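Local coordinates for virulence protein vsdE (Salmonella enterica, PDB 5LQ6) that acts as a cysteine hydrolase effector that suppresses host immune responses and contributes to the virulence of the bacterium, at residues S17-K22 / N30-I35. The protein carries 4 engineered substitutions. Sequence-based numbering, arbitrary orientation.
Sequences SRINSK and NEVKRI
I19, near the C-terminal end of helix 12-19, faces V32 and I35, one turn apart on helix 29-38, and the contact rests on these three buried aliphatic side chains. The end of the I19 chain does the reaching: its CD1 lies 4.0 Å from CG2 of I35, the two side chains crossing at a slant. V32 meets I19 closer to its backbone, its CG1 methyl 3.7 Å from the carbonyl oxygen I19 O and 4.3 Å from I19 CG1. Thus V32 packs against both backbone and side chain of I19, while I35 meets only the tip. The first torsion of I19 (-146°) lies away from a staggered value, with CG2 between the backbone N and the carbonyl carbon; from there the extended second torsion (175°) takes CD1 to I35. In V32, CG1 stands anti to the backbone N (chi1 175°), which presents this branch to I19.

R18 O, one residue back from I19, takes two bonds from S21, from N at 3.2 Å and from OG at 2.8 Å, both on the same face of the carbonyl plane. They draw S21 back to the R18 carbonyl. Farther out, I114 of helix 108-116 touches both I19 and I35, V111 adds to I35, and I24 of the connecting loop covers V32.

The join is small, 133 Å² in all, and depends on shape fit and exclusion of water among I19, V32 and I35, with one methyl-to-carbonyl contact and helix 108-116 completing the apolar cluster. Directional bonds run instead from R18 NE to I114 O and from E31 OE2 to D107 N, just before that helix.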
loop_
_atom_site.group_PDB
_atom_site.type_symbol
_atom_site.label_atom_id
_atom_site.label_comp_id
_atom_site.label_asym_id
_atom_site.label_seq_id
_atom_site.Cartn_x
_atom_site.Cartn_y
_atom_site.Cartn_z
ATOM N N SER A 17 -14.296 11.643 10.656
ATOM C CA SER A 17 -15.523 12.270 10.173
ATOM C C SER A 17 -16.096 11.476 8.995
ATOM O O SER A 17 -17.284 11.200 8.923
ATOM C CB SER A 17 -15.350 13.738 9.858
ATOM O OG SER A 17 -14.409 14.017 8.880
ATOM N N ARG A 18 -15.224 11.096 8.068
ATOM C CA ARG A 18 -15.719 10.344 6.880
ATOM C C ARG A 18 -16.283 8.996 7.219
ATOM O O ARG A 18 -17.338 8.611 6.735
ATOM C CB ARG A 18 -14.597 10.239 5.849
ATOM C CG ARG A 18 -14.234 11.544 5.180
ATOM C CD ARG A 18 -13.251 11.396 4.025
ATOM N NE ARG A 18 -11.928 10.990 4.508
ATOM C CZ ARG A 18 -10.911 11.802 4.710
ATOM N NH1 ARG A 18 -11.028 13.100 4.509
ATOM N NH2 ARG A 18 -9.727 11.300 5.124
ATOM N N ILE A 19 -15.578 8.256 8.080
ATOM C CA ILE A 19 -15.961 6.909 8.415
ATOM C C ILE A 19 -17.285 6.838 9.196
ATOM O O ILE A 19 -18.034 5.867 9.126
ATOM C CB ILE A 19 -14.758 6.218 9.124
ATOM C CG1 ILE A 19 -14.689 4.754 8.804
ATOM C CG2 ILE A 19 -14.704 6.554 10.622
ATOM C CD1 ILE A 19 -13.441 4.139 9.401
ATOM N N ASN A 20 -17.616 7.916 9.915
ATOM C CA ASN A 20 -18.861 7.960 10.660
ATOM C C ASN A 20 -20.000 8.698 9.961
ATOM O O ASN A 20 -21.088 8.847 10.507
ATOM C CB ASN A 20 -18.599 8.659 12.015
ATOM C CG ASN A 20 -17.823 7.800 12.963
ATOM O OD1 ASN A 20 -18.316 6.773 13.322
ATOM N ND2 ASN A 20 -16.602 8.180 13.309
ATOM N N SER A 21 -19.752 9.174 8.725
ATOM C CA SER A 21 -20.749 10.037 8.088
ATOM C C SER A 21 -21.991 9.281 7.632
ATOM O O SER A 21 -21.933 8.109 7.355
ATOM C CB SER A 21 -20.091 10.781 6.971
ATOM O OG SER A 21 -19.752 9.899 6.000
ATOM N N LYS A 22 -23.087 10.016 7.543
ATOM C CA LYS A 22 -24.354 9.421 7.156
ATOM C C LYS A 22 -24.546 9.495 5.639
ATOM O O LYS A 22 -25.423 8.790 5.113
ATOM C CB LYS A 22 -25.510 10.131 7.859
ATOM C CG LYS A 22 -25.488 10.042 9.386
ATOM C CD LYS A 22 -25.276 8.637 9.911
ATOM C CE LYS A 22 -25.616 8.544 11.418
ATOM N NZ LYS A 22 -24.477 8.646 12.398
ATOM N N ASN A 30 -21.908 -1.802 4.463
ATOM C CA ASN A 30 -21.314 -2.919 5.175
ATOM C C ASN A 30 -19.807 -2.823 5.100
ATOM O O ASN A 30 -19.122 -3.010 6.099
ATOM C CB ASN A 30 -21.836 -4.250 4.643
ATOM C CG ASN A 30 -23.308 -4.473 4.983
ATOM O OD1 ASN A 30 -23.842 -3.911 5.956
ATOM N ND2 ASN A 30 -23.978 -5.295 4.179
ATOM N N GLU A 31 -19.311 -2.494 3.909
ATOM C CA GLU A 31 -17.909 -2.242 3.682
ATOM C C GLU A 31 -17.322 -1.165 4.595
ATOM O O GLU A 31 -16.249 -1.339 5.172
ATOM C CB GLU A 31 -17.736 -1.825 2.238
ATOM C CG GLU A 31 -16.305 -1.728 1.794
ATOM C CD GLU A 31 -16.099 -2.103 0.333
ATOM O OE1 GLU A 31 -17.065 -2.508 -0.378
ATOM O OE2 GLU A 31 -14.943 -1.949 -0.104
ATOM N N VAL A 32 -18.008 -0.040 4.696
ATOM C CA VAL A 32 -17.560 1.028 5.580
ATOM C C VAL A 32 -17.555 0.565 7.030
ATOM O O VAL A 32 -16.655 0.929 7.809
ATOM C CB VAL A 32 -18.387 2.322 5.372
ATOM C CG1 VAL A 32 -17.998 3.383 6.381
ATOM C CG2 VAL A 32 -18.169 2.859 3.973
ATOM N N LYS A 33 -18.567 -0.237 7.394
ATOM C CA LYS A 33 -18.600 -0.829 8.728
ATOM C C LYS A 33 -17.441 -1.777 9.005
ATOM O O LYS A 33 -16.849 -1.727 10.100
ATOM C CB LYS A 33 -19.933 -1.579 8.959
ATOM C CG LYS A 33 -21.087 -0.637 9.287
ATOM C CD LYS A 33 -22.177 -1.311 10.113
ATOM C CE LYS A 33 -22.903 -0.285 10.970
ATOM N NZ LYS A 33 -23.405 0.868 10.159
ATOM N N ARG A 34 -17.134 -2.642 8.054
ATOM C CA ARG A 34 -15.970 -3.531 8.167
ATOM C C ARG A 34 -14.684 -2.725 8.326
ATOM O O ARG A 34 -13.823 -3.037 9.177
ATOM C CB ARG A 34 -15.866 -4.474 6.983
ATOM C CG ARG A 34 -16.883 -5.600 7.020
ATOM C CD ARG A 34 -16.716 -6.519 5.809
ATOM N NE ARG A 34 -17.247 -5.942 4.560
ATOM C CZ ARG A 34 -18.429 -6.246 4.002
ATOM N NH1 ARG A 34 -19.247 -7.136 4.564
ATOM N NH2 ARG A 34 -18.802 -5.654 2.868
ATOM N N ILE A 35 -14.572 -1.634 7.562
ATOM C CA ILE A 35 -13.418 -0.768 7.718
ATOM C C ILE A 35 -13.358 -0.121 9.092
ATOM O O ILE A 35 -12.290 -0.115 9.745
ATOM C CB ILE A 35 -13.321 0.300 6.598
ATOM C CG1 ILE A 35 -13.148 -0.387 5.239
ATOM C CG2 ILE A 35 -12.181 1.269 6.874
ATOM C CD1 ILE A 35 -13.507 0.482 4.057
#